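Local coordinates for putative nucleotide-diphospho-sugar transferase (Desulfovibrio desulfuricans subsp. desulfuricans, PDB 3CGX), which probably transfers a sugar from a nucleotide-diphospho-sugar donor to an acceptor that is not established, as a GT-A-type glycosyltransferase, at residues A[8-13]-A[80-85]; A[141-146]-A[170-175]; A[130-135]-A[150-155]; A[56-61]-A[67-72]. All blocks are in the same frame, centred on the assembly; numbering follows the deposited sequence. Where two conformers were deposited one is given.

Interaction 1 of 4, residues A[8-13]-A[80-85]; sequences LFFVKY and AAQQGL
The backbones of F10 on strand 5-11 and Q82, just past the end of strand 78-81, keep their CA atoms 8.1 Å apart, with strand 53-58 lying between the two strands in the sheet, and Q82, whose CB points toward F10, bridges the gap with its side chain. The Q82 chain runs extended beyond CG (chi2 176°), which carries the carboxamide over one face of the F10 ring. Amide and ring are stacked, their planes tilted by 25°. Above the rim on the CD2 side, Q82 CD stands 3.4 Å from F10 CD2 and Q82 NE2 3.3 Å from the same atom. Q82 CG makes a CH-pi contact 4.0 Å from the ring centroid, 18° off the normal. The setting is the parallel half of a sheet consistent with the Rossmann-like GT-A fold, whose neighbouring strands 5-11, 53-58 and 78-81 follow one another outward, and Q82 leaves its strand at the C-terminal end to reach back across the middle one. Q82 NE2 donates to the backbone O of C57 on that middle strand, a bond that gives the buried nitrogen a partner and helps to set the rotation of the amide while its flat face rests on the ring. V11 meets Q82 more loosely, its backbone O lying 3.6 Å from Q82 NE2. Helix 87-100 packs beside the pair, with M91 against F10 and R90 against Q82.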
loop_
_atom_site.group_PDB
_atom_site.type_symbol
_atom_site.label_atom_id
_atom_site.label_comp_id
_atom_site.label_asym_id
_atom_site.label_seq_id
_atom_site.Cartn_x
_atom_site.Cartn_y
_atom_site.Cartn_z
ATOM N N LEU A 8 3.174 4.304 -7.193
ATOM C CA LEU A 8 4.016 4.586 -6.037
ATOM C C LEU A 8 3.612 3.634 -4.925
ATOM O O LEU A 8 2.482 3.676 -4.414
ATOM C CB LEU A 8 3.871 6.010 -5.571
ATOM C CG LEU A 8 4.009 7.093 -6.627
ATOM C CD1 LEU A 8 3.679 8.500 -6.060
ATOM C CD2 LEU A 8 5.405 7.010 -7.305
ATOM N N PHE A 9 4.566 2.801 -4.553
ATOM C CA PHE A 9 4.360 1.678 -3.624
ATOM C C PHE A 9 5.100 1.939 -2.310
ATOM O O PHE A 9 6.298 1.930 -2.244
ATOM C CB PHE A 9 4.767 0.383 -4.325
ATOM C CG PHE A 9 4.537 -0.901 -3.520
ATOM C CD1 PHE A 9 3.351 -1.113 -2.817
ATOM C CD2 PHE A 9 5.472 -1.932 -3.541
ATOM C CE1 PHE A 9 3.115 -2.329 -2.161
ATOM C CE2 PHE A 9 5.219 -3.148 -2.835
ATOM C CZ PHE A 9 4.043 -3.303 -2.135
ATOM N N PHE A 10 4.328 2.231 -1.274
ATOM C CA PHE A 10 4.844 2.646 0.028
ATOM C C PHE A 10 5.084 1.448 0.918
ATOM O O PHE A 10 4.175 0.653 1.201
ATOM C CB PHE A 10 3.868 3.663 0.682
ATOM C CG PHE A 10 4.136 5.098 0.343
ATOM C CD1 PHE A 10 4.463 5.496 -0.946
ATOM C CD2 PHE A 10 4.010 6.092 1.335
ATOM C CE1 PHE A 10 4.748 6.811 -1.215
ATOM C CE2 PHE A 10 4.236 7.422 1.045
ATOM C CZ PHE A 10 4.613 7.790 -0.211
ATOM N N VAL A 11 6.350 1.322 1.330
ATOM C CA VAL A 11 6.901 0.196 2.083
ATOM C C VAL A 11 7.830 0.677 3.208
ATOM O O VAL A 11 8.227 1.820 3.264
ATOM C CB VAL A 11 7.711 -0.766 1.116
ATOM C CG1 VAL A 11 6.818 -1.318 -0.040
ATOM C CG2 VAL A 11 9.000 -0.071 0.537
ATOM N N LYS A 12 8.094 -0.205 4.139
ATOM C CA LYS A 12 9.153 -0.056 5.147
ATOM C C LYS A 12 10.050 -1.318 5.151
ATOM O O LYS A 12 9.573 -2.442 4.932
ATOM C CB LYS A 12 8.564 0.168 6.534
ATOM C CG LYS A 12 9.566 0.461 7.618
ATOM C CD LYS A 12 8.944 0.955 8.898
ATOM C CE LYS A 12 10.026 1.200 9.980
ATOM N NZ LYS A 12 9.354 1.607 11.217
ATOM N N TYR A 13 11.352 -1.120 5.379
ATOM C CA TYR A 13 12.266 -2.263 5.438
ATOM C C TYR A 13 11.765 -3.159 6.588
ATOM O O TYR A 13 11.523 -2.678 7.685
ATOM C CB TYR A 13 13.746 -1.890 5.613
ATOM C CG TYR A 13 14.566 -3.105 5.336
ATOM C CD1 TYR A 13 14.919 -3.435 4.029
ATOM C CD2 TYR A 13 14.923 -3.985 6.372
ATOM C CE1 TYR A 13 15.623 -4.623 3.734
ATOM C CE2 TYR A 13 15.625 -5.174 6.096
ATOM C CZ TYR A 13 15.949 -5.490 4.764
ATOM O OH TYR A 13 16.619 -6.654 4.443
ATOM N N ALA A 80 13.156 4.932 -3.840
ATOM C CA ALA A 80 13.341 6.305 -3.337
ATOM C C ALA A 80 12.877 6.366 -1.911
ATOM O O ALA A 80 11.890 5.717 -1.558
ATOM C CB ALA A 80 12.572 7.331 -4.182
ATOM N N ALA A 81 13.589 7.147 -1.084
ATOM C CA ALA A 81 13.142 7.397 0.285
ATOM C C ALA A 81 11.903 8.263 0.212
ATOM O O ALA A 81 11.792 9.145 -0.619
ATOM C CB ALA A 81 14.223 8.079 1.190
ATOM N N GLN A 82 10.971 7.979 1.088
ATOM C CA GLN A 82 9.841 8.862 1.337
ATOM C C GLN A 82 10.444 10.066 2.038
ATOM O O GLN A 82 11.397 9.947 2.836
ATOM C CB GLN A 82 8.795 8.229 2.245
ATOM C CG GLN A 82 8.011 7.030 1.658
ATOM C CD GLN A 82 7.059 6.429 2.683
ATOM O OE1 GLN A 82 6.514 7.165 3.520
ATOM N NE2 GLN A 82 6.840 5.084 2.629
ATOM N N GLN A 83 9.862 11.219 1.774
ATOM C CA GLN A 83 10.359 12.464 2.365
ATOM C C GLN A 83 9.215 13.342 2.813
ATOM O O GLN A 83 8.351 13.728 2.008
ATOM C CB GLN A 83 11.143 13.260 1.333
ATOM C CG GLN A 83 12.062 12.453 0.470
ATOM C CD GLN A 83 12.964 13.329 -0.396
ATOM O OE1 GLN A 83 12.823 14.558 -0.429
ATOM N NE2 GLN A 83 13.919 12.697 -1.077
ATOM N N GLY A 84 9.250 13.683 4.081
ATOM C CA GLY A 84 8.299 14.629 4.626
ATOM C C GLY A 84 8.148 14.364 6.088
ATOM O O GLY A 84 8.590 13.332 6.562
ATOM N N LEU A 85 7.495 15.296 6.778
ATOM C CA LEU A 85 7.358 15.252 8.244
ATOM C C LEU A 85 6.377 14.218 8.716
ATOM O O LEU A 85 6.599 13.604 9.769
ATOM C CB LEU A 85 6.931 16.611 8.830
ATOM C CG LEU A 85 8.100 17.510 9.228
ATOM C CD1 LEU A 85 8.648 18.241 8.013
ATOM C CD2 LEU A 85 7.658 18.498 10.308
#

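Interaction 2 of 4, residues A[141-146]-A[170-175]; sequences GGYYLI and QPTVEK
Q170, in the first turn of helix 169-178, meets the glycine-rich turn before strand 143-149 through water: its backbone N donates to a water 3.2 Å away, which in turn donates to G141 O at the same distance of 3.2 Å. Two residues on, T172 carries the direct contact. Its OG1 lies 3.6 Å from Y143 CE2, and its CG2 is 4.0 Å from the same atom, so that both branches of the threonine face this one ring carbon while the side chains cross at about a right angle. A chi1 of 54° tucks Y143 CG in over its own main chain, flanked by N and C, and the CB of Y143 points at the helix. A second water joins the polar ends, 2.7 Å from Y143 OH and 2.7 Å from T172 OG1, to which it donates. T172 OG1 is also hydrogen-bonded to V168 O, just before the helix, so chain and water both hold it. The CG2 methyl of T172 reaches I146 CD1 at 4.3 Å, a looser apolar touch, and I135 of strand 133-137 packs against both T172 and Y143. Helix-on-sheet packing of this kind, here with water at the helix's N-terminal end, is typical of an alpha/beta/alpha sandwich, consistent with the GT-A fold.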
loop_
_atom_site.group_PDB
_atom_site.type_symbol
_atom_site.label_atom_id
_atom_site.label_comp_id
_atom_site.label_asym_id
_atom_site.label_seq_id
_atom_site.Cartn_x
_atom_site.Cartn_y
_atom_site.Cartn_z
ATOM N N GLY A 141 -10.682 3.052 8.393
ATOM C CA GLY A 141 -11.129 4.435 8.380
ATOM C C GLY A 141 -10.299 5.355 7.507
ATOM O O GLY A 141 -10.627 6.532 7.315
ATOM N N GLY A 142 -9.203 4.812 7.001
ATOM C CA GLY A 142 -8.349 5.541 6.085
ATOM C C GLY A 142 -8.545 5.022 4.677
ATOM O O GLY A 142 -9.636 4.599 4.303
ATOM N N TYR A 143 -7.472 5.070 3.912
ATOM C CA TYR A 143 -7.475 4.590 2.512
ATOM C C TYR A 143 -6.195 3.848 2.180
ATOM O O TYR A 143 -5.141 4.181 2.684
ATOM C CB TYR A 143 -7.742 5.738 1.544
ATOM C CG TYR A 143 -6.854 6.964 1.622
ATOM C CD1 TYR A 143 -5.650 7.024 0.917
ATOM C CD2 TYR A 143 -7.228 8.080 2.381
ATOM C CE1 TYR A 143 -4.859 8.160 0.966
ATOM C CE2 TYR A 143 -6.432 9.242 2.422
ATOM C CZ TYR A 143 -5.255 9.277 1.702
ATOM O OH TYR A 143 -4.449 10.405 1.698
ATOM N N TYR A 144 -6.318 2.825 1.346
ATOM C CA TYR A 144 -5.212 1.983 0.971
ATOM C C TYR A 144 -4.626 2.386 -0.388
ATOM O O TYR A 144 -3.536 1.940 -0.781
ATOM C CB TYR A 144 -5.640 0.516 0.930
ATOM C CG TYR A 144 -6.695 0.192 -0.132
ATOM C CD1 TYR A 144 -6.340 -0.039 -1.489
ATOM C CD2 TYR A 144 -8.023 0.082 0.209
ATOM C CE1 TYR A 144 -7.287 -0.344 -2.452
ATOM C CE2 TYR A 144 -8.991 -0.219 -0.771
ATOM C CZ TYR A 144 -8.618 -0.459 -2.084
ATOM O OH TYR A 144 -9.633 -0.727 -2.980
ATOM N N LEU A 145 -5.384 3.194 -1.118
ATOM C CA LEU A 145 -4.941 3.724 -2.412
ATOM C C LEU A 145 -5.515 5.122 -2.670
ATOM O O LEU A 145 -6.662 5.420 -2.321
ATOM C CB LEU A 145 -5.307 2.766 -3.561
ATOM C CG LEU A 145 -4.931 3.111 -5.027
ATOM C CD1 LEU A 145 -4.720 1.807 -5.872
ATOM C CD2 LEU A 145 -5.962 4.095 -5.714
ATOM N N ILE A 146 -4.688 5.980 -3.252
ATOM C CA ILE A 146 -5.138 7.292 -3.742
ATOM C C ILE A 146 -4.469 7.556 -5.100
ATOM O O ILE A 146 -3.303 7.237 -5.286
ATOM C CB ILE A 146 -4.865 8.436 -2.722
ATOM C CG1 ILE A 146 -5.565 9.712 -3.202
ATOM C CG2 ILE A 146 -3.331 8.585 -2.388
ATOM C CD1 ILE A 146 -5.727 10.743 -2.078
ATOM N N GLN A 170 -13.030 10.122 5.085
ATOM C CA GLN A 170 -14.159 11.057 4.878
ATOM C C GLN A 170 -13.676 12.493 4.694
ATOM O O GLN A 170 -14.078 13.186 3.747
ATOM C CB GLN A 170 -15.191 10.937 6.008
ATOM C CG GLN A 170 -16.057 9.685 5.865
ATOM C CD GLN A 170 -16.950 9.735 4.620
ATOM O OE1 GLN A 170 -17.320 10.822 4.138
ATOM N NE2 GLN A 170 -17.317 8.557 4.106
ATOM N N PRO A 171 -12.823 12.969 5.604
ATOM C CA PRO A 171 -12.293 14.325 5.417
ATOM C C PRO A 171 -11.615 14.444 4.056
ATOM O O PRO A 171 -11.660 15.486 3.424
ATOM C CB PRO A 171 -11.243 14.468 6.527
ATOM C CG PRO A 171 -11.429 13.333 7.436
ATOM C CD PRO A 171 -12.323 12.313 6.819
ATOM N N THR A 172 -10.989 13.354 3.602
ATOM C CA THR A 172 -10.283 13.381 2.316
ATOM C C THR A 172 -11.279 13.496 1.171
ATOM O O THR A 172 -11.134 14.357 0.291
ATOM C CB THR A 172 -9.348 12.173 2.151
ATOM O OG1 THR A 172 -8.325 12.203 3.162
ATOM C CG2 THR A 172 -8.689 12.169 0.769
ATOM N N VAL A 173 -12.305 12.655 1.198
ATOM C CA VAL A 173 -13.296 12.642 0.122
ATOM C C VAL A 173 -14.035 13.976 0.160
ATOM O O VAL A 173 -14.450 14.492 -0.861
ATOM C CB VAL A 173 -14.259 11.434 0.196
ATOM C CG1 VAL A 173 -13.536 10.139 -0.222
ATOM C CG2 VAL A 173 -14.852 11.283 1.568
ATOM N N GLU A 174 -14.103 14.554 1.353
ATOM C CA GLU A 174 -14.753 15.861 1.544
ATOM C C GLU A 174 -13.912 16.954 0.848
ATOM O O GLU A 174 -14.447 17.743 0.073
ATOM C CB GLU A 174 -14.972 16.159 3.031
ATOM N N LYS A 175 -12.600 16.965 1.093
ATOM C CA LYS A 175 -11.686 17.910 0.430
ATOM C C LYS A 175 -11.742 17.729 -1.080
ATOM O O LYS A 175 -11.675 18.700 -1.829
ATOM C CB LYS A 175 -10.246 17.755 0.935
ATOM C CG LYS A 175 -9.996 18.409 2.300
ATOM C CD LYS A 175 -8.729 17.929 3.003
ATOM C CE LYS A 175 -8.383 18.884 4.171
ATOM N NZ LYS A 175 -7.452 18.234 5.150
HETATM O O HOH W 1 -13.384 8.164 7.591
HETATM O O HOH W 2 -5.689 12.675 2.537
#

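Interaction 3 of 4, residues A[130-135]-A[150-155]; sequences HYDAAI and KDSFCP
D132, the residue just before strand 133-137, and S152, in the 3-10 turn after strand 143-149, bring their CA atoms within 5.4 Å and join by one short side-chain bond. From the root of the aspartate outward, CB, CG and OD1 each meet the serine. D132 CB lies 3.6 Å from S152 CB, a plain van der Waals touch that brings the two side chains together at their roots. D132 CG comes to 3.3 Å from S152 OG. At the tip, OD1 accepts the serine hydroxyl, S152 OG to D132 OD1 being 2.7 Å, with the donor 41° out of the carboxylate plane rather than level with it. The other oxygen, OD2, turns to the backbone N of E182, so the two oxygens serve different parts of the chain. Both first torsions put the polar group beside its own backbone N: D132 CG at chi1 -59° and S152 OG at -74°, which aims the hydroxyl at the carboxylate. R149 NE is a further partner of OD1, though the ion pair is long and weak. The backbone also pairs D132 with R149 and with E182, where strands 143-149, 133-137 and 183-185 run side by side in the sheet. This is a contact at the surface of the GT-A-like fold, joining the entry to strand 133-137 with the loop that leaves its antiparallel neighbour. A carboxylate gripped by a hydroxyl on one oxygen and a backbone N-H on the other is held against rotation, and these donors would probably favour its ionised form.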
loop_
_atom_site.group_PDB
_atom_site.type_symbol
_atom_site.label_atom_id
_atom_site.label_comp_id
_atom_site.label_asym_id
_atom_site.label_seq_id
_atom_site.Cartn_x
_atom_site.Cartn_y
_atom_site.Cartn_z
ATOM N N HIS A 130 -10.583 8.928 -17.047
ATOM C CA HIS A 130 -11.913 9.506 -17.146
ATOM C C HIS A 130 -12.415 10.163 -15.877
ATOM O O HIS A 130 -13.514 10.720 -15.848
ATOM C CB HIS A 130 -12.907 8.424 -17.514
ATOM C CG HIS A 130 -12.421 7.506 -18.591
ATOM N ND1 HIS A 130 -12.222 7.933 -19.882
ATOM C CD2 HIS A 130 -12.091 6.193 -18.570
ATOM C CE1 HIS A 130 -11.782 6.928 -20.615
ATOM N NE2 HIS A 130 -11.707 5.857 -19.852
ATOM N N TYR A 131 -11.626 10.052 -14.834
ATOM C CA TYR A 131 -11.953 10.595 -13.538
ATOM C C TYR A 131 -10.804 11.468 -13.105
ATOM O O TYR A 131 -9.680 11.272 -13.556
ATOM C CB TYR A 131 -12.116 9.472 -12.557
ATOM C CG TYR A 131 -13.359 8.663 -12.669
ATOM C CD1 TYR A 131 -13.431 7.517 -13.479
ATOM C CD2 TYR A 131 -14.448 8.973 -11.882
ATOM C CE1 TYR A 131 -14.589 6.791 -13.552
ATOM C CE2 TYR A 131 -15.584 8.252 -11.937
ATOM C CZ TYR A 131 -15.656 7.152 -12.756
ATOM O OH TYR A 131 -16.819 6.434 -12.760
ATOM N N ASP A 132 -11.064 12.423 -12.221
ATOM C CA ASP A 132 -9.992 13.290 -11.720
ATOM C C ASP A 132 -9.134 12.593 -10.647
ATOM O O ASP A 132 -7.915 12.813 -10.541
ATOM C CB ASP A 132 -10.587 14.562 -11.122
ATOM C CG ASP A 132 -11.392 15.340 -12.109
ATOM O OD1 ASP A 132 -10.863 15.610 -13.200
ATOM O OD2 ASP A 132 -12.536 15.677 -11.789
ATOM N N ALA A 133 -9.783 11.736 -9.876
ATOM C CA ALA A 133 -9.151 11.062 -8.741
ATOM C C ALA A 133 -9.764 9.707 -8.476
ATOM O O ALA A 133 -10.854 9.385 -8.944
ATOM C CB ALA A 133 -9.248 11.936 -7.482
ATOM N N ALA A 134 -8.990 8.895 -7.770
ATOM C CA ALA A 134 -9.385 7.580 -7.328
ATOM C C ALA A 134 -8.970 7.378 -5.855
ATOM O O ALA A 134 -7.962 7.915 -5.375
ATOM C CB ALA A 134 -8.751 6.511 -8.222
ATOM N N ILE A 135 -9.765 6.613 -5.134
ATOM C CA ILE A 135 -9.494 6.358 -3.709
ATOM C C ILE A 135 -10.047 5.002 -3.309
ATOM O O ILE A 135 -11.123 4.619 -3.753
ATOM C CB ILE A 135 -10.078 7.496 -2.822
ATOM C CG1 ILE A 135 -9.416 7.458 -1.419
ATOM C CG2 ILE A 135 -11.671 7.444 -2.806
ATOM C CD1 ILE A 135 -9.562 8.777 -0.613
ATOM N N LYS A 150 -2.733 14.077 -13.804
ATOM C CA LYS A 150 -1.846 15.217 -13.563
ATOM C C LYS A 150 -2.566 16.553 -13.504
ATOM O O LYS A 150 -2.297 17.386 -12.648
ATOM C CB LYS A 150 -0.715 15.299 -14.607
ATOM C CG LYS A 150 0.231 16.514 -14.408
ATOM C CD LYS A 150 1.608 16.292 -15.087
ATOM C CE LYS A 150 2.526 17.542 -14.949
ATOM N NZ LYS A 150 3.927 17.331 -15.501
ATOM N N ASP A 151 -3.469 16.785 -14.445
ATOM C CA ASP A 151 -4.083 18.103 -14.550
ATOM C C ASP A 151 -5.087 18.352 -13.421
ATOM O O ASP A 151 -5.465 19.493 -13.154
ATOM C CB ASP A 151 -4.694 18.296 -15.944
ATOM C CG ASP A 151 -3.635 18.358 -17.037
ATOM O OD1 ASP A 151 -2.577 19.000 -16.815
ATOM O OD2 ASP A 151 -3.861 17.773 -18.117
ATOM N N SER A 152 -5.394 17.298 -12.679
ATOM C CA SER A 152 -6.381 17.363 -11.584
ATOM C C SER A 152 -5.751 17.224 -10.189
ATOM O O SER A 152 -6.440 17.200 -9.154
ATOM C CB SER A 152 -7.394 16.214 -11.719
ATOM O OG SER A 152 -8.301 16.439 -12.773
ATOM N N PHE A 153 -4.437 17.091 -10.161
ATOM C CA PHE A 153 -3.772 16.851 -8.898
ATOM C C PHE A 153 -4.083 17.973 -7.916
ATOM O O PHE A 153 -3.880 19.144 -8.202
ATOM C CB PHE A 153 -2.270 16.696 -9.089
ATOM C CG PHE A 153 -1.531 16.451 -7.820
ATOM C CD1 PHE A 153 -2.037 15.589 -6.872
ATOM C CD2 PHE A 153 -0.314 17.060 -7.578
ATOM C CE1 PHE A 153 -1.344 15.336 -5.700
ATOM C CE2 PHE A 153 0.368 16.801 -6.424
ATOM C CZ PHE A 153 -0.149 15.938 -5.480
ATOM N N CYS A 154 -4.525 17.544 -6.744
ATOM C CA CYS A 154 -4.925 18.428 -5.666
ATOM C C CYS A 154 -4.105 18.108 -4.419
ATOM O O CYS A 154 -4.543 17.333 -3.570
ATOM C CB CYS A 154 -6.414 18.222 -5.400
ATOM S SG CYS A 154 -7.091 19.304 -4.167
ATOM N N PRO A 155 -2.891 18.669 -4.323
ATOM C CA PRO A 155 -2.040 18.308 -3.155
ATOM C C PRO A 155 -2.645 18.691 -1.802
ATOM O O PRO A 155 -2.296 18.135 -0.761
ATOM C CB PRO A 155 -0.732 19.055 -3.416
ATOM C CG PRO A 155 -1.019 20.066 -4.530
ATOM C CD PRO A 155 -2.240 19.596 -5.265
#

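Interaction 4 of 4, residues A[56-61]-A[67-72]; sequences ICYVPG and EKFKAW
Y58 of strand 53-58 and F69 of helix 65-73 form the close part of this contact, an offset stack with ring centroids 4.6 Å apart and planes at 20°. The overlap lies toward the root of the tyrosine: F69 CZ comes to 3.4 Å from Y58 CB, and F69 CE2 to 3.5 Å from Y58 CG, while F69 CD2 sits over the face near Y58 CD2. In Y58 a chi1 of 62° places the ring toward the helix, and chi2 near 85° turns its face to the phenylalanine. Helix 65-73 links strand 53-58 to strand 78-81 in a beta-alpha-beta unit, and the two stacked rings lie in the layer between helix and sheet, where V11 touches both and Y13 meets F69 edge-to-face. Away from the stack the helix is more polar: E67 and K70 pair one turn apart, K70 NZ lying 2.8 Å from E67 OE2 on the syn side of the carboxylate, without reaching strand 53-58, though K70 also touches F79 of strand 78-81. E67 is exposed and K70 partly so, whereas both rings are buried. I56 also points at the helix, but its CG2 stays 4.8 Å from F69 CE1.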
loop_
_atom_site.group_PDB
_atom_site.type_symbol
_atom_site.label_atom_id
_atom_site.label_comp_id
_atom_site.label_asym_id
_atom_site.label_seq_id
_atom_site.Cartn_x
_atom_site.Cartn_y
_atom_site.Cartn_z
ATOM N N ILE A 56 9.284 2.291 -5.810
ATOM C CA ILE A 56 9.185 1.765 -4.479
ATOM C C ILE A 56 9.688 2.824 -3.505
ATOM O O ILE A 56 10.874 3.209 -3.494
ATOM C CB ILE A 56 9.970 0.436 -4.327
ATOM C CG1 ILE A 56 9.437 -0.640 -5.295
ATOM C CG2 ILE A 56 9.948 -0.052 -2.855
ATOM C CD1 ILE A 56 10.365 -1.853 -5.441
ATOM N N CYS A 57 8.762 3.329 -2.697
ATOM C CA CYS A 57 9.017 4.478 -1.800
ATOM C C CYS A 57 9.027 4.031 -0.357
ATOM O O CYS A 57 7.984 3.643 0.185
ATOM C CB CYS A 57 7.935 5.552 -2.013
ATOM S SG CYS A 57 7.782 6.159 -3.692
ATOM N N TYR A 58 10.222 4.063 0.257
ATOM C CA TYR A 58 10.436 3.527 1.573
ATOM C C TYR A 58 10.565 4.546 2.708
ATOM O O TYR A 58 11.077 5.668 2.578
ATOM C CB TYR A 58 11.657 2.609 1.566
ATOM C CG TYR A 58 12.977 3.243 1.201
ATOM C CD1 TYR A 58 13.744 3.886 2.147
ATOM C CD2 TYR A 58 13.492 3.161 -0.112
ATOM C CE1 TYR A 58 14.940 4.403 1.817
ATOM C CE2 TYR A 58 14.686 3.704 -0.438
ATOM C CZ TYR A 58 15.403 4.328 0.522
ATOM O OH TYR A 58 16.638 4.867 0.212
ATOM N N VAL A 59 10.054 4.113 3.839
ATOM C CA VAL A 59 10.104 4.889 5.036
ATOM C C VAL A 59 11.581 5.194 5.300
ATOM O O VAL A 59 12.430 4.268 5.299
ATOM C CB VAL A 59 9.452 4.168 6.224
ATOM C CG1 VAL A 59 9.717 4.867 7.556
ATOM C CG2 VAL A 59 7.915 4.011 5.980
ATOM N N PRO A 60 11.892 6.483 5.526
ATOM C CA PRO A 60 13.271 6.856 5.720
ATOM C C PRO A 60 13.866 6.295 6.980
ATOM O O PRO A 60 13.182 6.071 7.987
ATOM C CB PRO A 60 13.220 8.383 5.768
ATOM C CG PRO A 60 11.903 8.748 5.998
ATOM C CD PRO A 60 11.021 7.678 5.479
ATOM N N GLY A 61 15.154 6.018 6.912
ATOM C CA GLY A 61 15.875 5.495 8.059
ATOM C C GLY A 61 17.384 5.607 7.968
ATOM O O GLY A 61 17.944 6.640 7.601
ATOM N N GLU A 67 21.089 0.006 -0.383
ATOM C CA GLU A 67 21.639 -1.283 -0.785
ATOM C C GLU A 67 20.881 -2.431 -0.096
ATOM O O GLU A 67 20.808 -3.561 -0.616
ATOM C CB GLU A 67 23.150 -1.338 -0.518
ATOM C CG GLU A 67 23.959 -0.448 -1.416
ATOM C CD GLU A 67 23.848 -0.813 -2.893
ATOM O OE1 GLU A 67 23.712 -2.014 -3.206
ATOM O OE2 GLU A 67 23.886 0.119 -3.737
ATOM N N LYS A 68 20.282 -2.149 1.048
ATOM C CA LYS A 68 19.480 -3.186 1.756
ATOM C C LYS A 68 18.248 -3.526 0.904
ATOM O O LYS A 68 17.892 -4.685 0.670
ATOM C CB LYS A 68 19.061 -2.740 3.158
ATOM C CG LYS A 68 20.065 -3.002 4.199
ATOM C CD LYS A 68 19.593 -2.500 5.565
ATOM C CE LYS A 68 18.559 -3.446 6.118
ATOM N NZ LYS A 68 18.376 -3.294 7.584
ATOM N N PHE A 69 17.659 -2.479 0.342
ATOM C CA PHE A 69 16.517 -2.625 -0.557
ATOM C C PHE A 69 16.874 -3.346 -1.852
ATOM O O PHE A 69 16.121 -4.202 -2.310
ATOM C CB PHE A 69 15.820 -1.282 -0.841
ATOM C CG PHE A 69 14.729 -0.973 0.162
ATOM C CD1 PHE A 69 13.487 -1.620 0.061
ATOM C CD2 PHE A 69 14.968 -0.142 1.235
ATOM C CE1 PHE A 69 12.483 -1.395 1.013
ATOM C CE2 PHE A 69 13.971 0.082 2.206
ATOM C CZ PHE A 69 12.725 -0.546 2.084
ATOM N N LYS A 70 18.016 -2.992 -2.429
ATOM C CA LYS A 70 18.472 -3.650 -3.670
ATOM C C LYS A 70 18.735 -5.137 -3.404
ATOM O O LYS A 70 18.362 -6.015 -4.203
ATOM C CB LYS A 70 19.713 -2.948 -4.290
ATOM C CG LYS A 70 19.449 -1.490 -4.584
ATOM C CD LYS A 70 20.392 -0.766 -5.539
ATOM C CE LYS A 70 21.762 -1.335 -5.715
ATOM N NZ LYS A 70 22.689 -0.236 -6.250
ATOM N N ALA A 71 19.377 -5.434 -2.281
ATOM C CA ALA A 71 19.708 -6.818 -1.942
ATOM C C ALA A 71 18.461 -7.650 -1.674
ATOM O O ALA A 71 18.450 -8.857 -1.868
ATOM C CB ALA A 71 20.699 -6.885 -0.751
ATOM N N TRP A 72 17.409 -6.991 -1.234
ATOM C CA TRP A 72 16.159 -7.685 -0.875
ATOM C C TRP A 72 15.248 -7.899 -2.096
ATOM O O TRP A 72 14.958 -9.037 -2.471
ATOM C CB TRP A 72 15.410 -6.921 0.222
ATOM C CG TRP A 72 14.003 -7.436 0.505
ATOM C CD1 TRP A 72 13.558 -8.709 0.363
ATOM C CD2 TRP A 72 12.897 -6.677 0.985
ATOM N NE1 TRP A 72 12.227 -8.802 0.706
ATOM C CE2 TRP A 72 11.794 -7.568 1.099
ATOM C CE3 TRP A 72 12.717 -5.333 1.309
ATOM C CZ2 TRP A 72 10.550 -7.157 1.532
ATOM C CZ3 TRP A 72 11.474 -4.910 1.732
ATOM C CH2 TRP A 72 10.401 -5.820 1.840
#

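All four contacts reach one mixed sheet, on which they form two pairs. Interactions 1 and 4, centres 9 Å apart, share its parallel half, strands 5-11, 53-58 and 78-81; they touch directly, and interaction 4 falls within the span of chain between the two segments of interaction 1. Interactions 2 and 3, centres 13 Å apart, follow later in the chain, with alternating segments, and meet across neighbouring strands 133-137 and 143-149. The pairs do not touch: between them centres are 19 to 28 Å apart, and the nearest atoms, those of interactions 1 and 2, about 7 Å. Each pair thus ties local helices or loops to its own half of a sheet consistent with the GT-A fold.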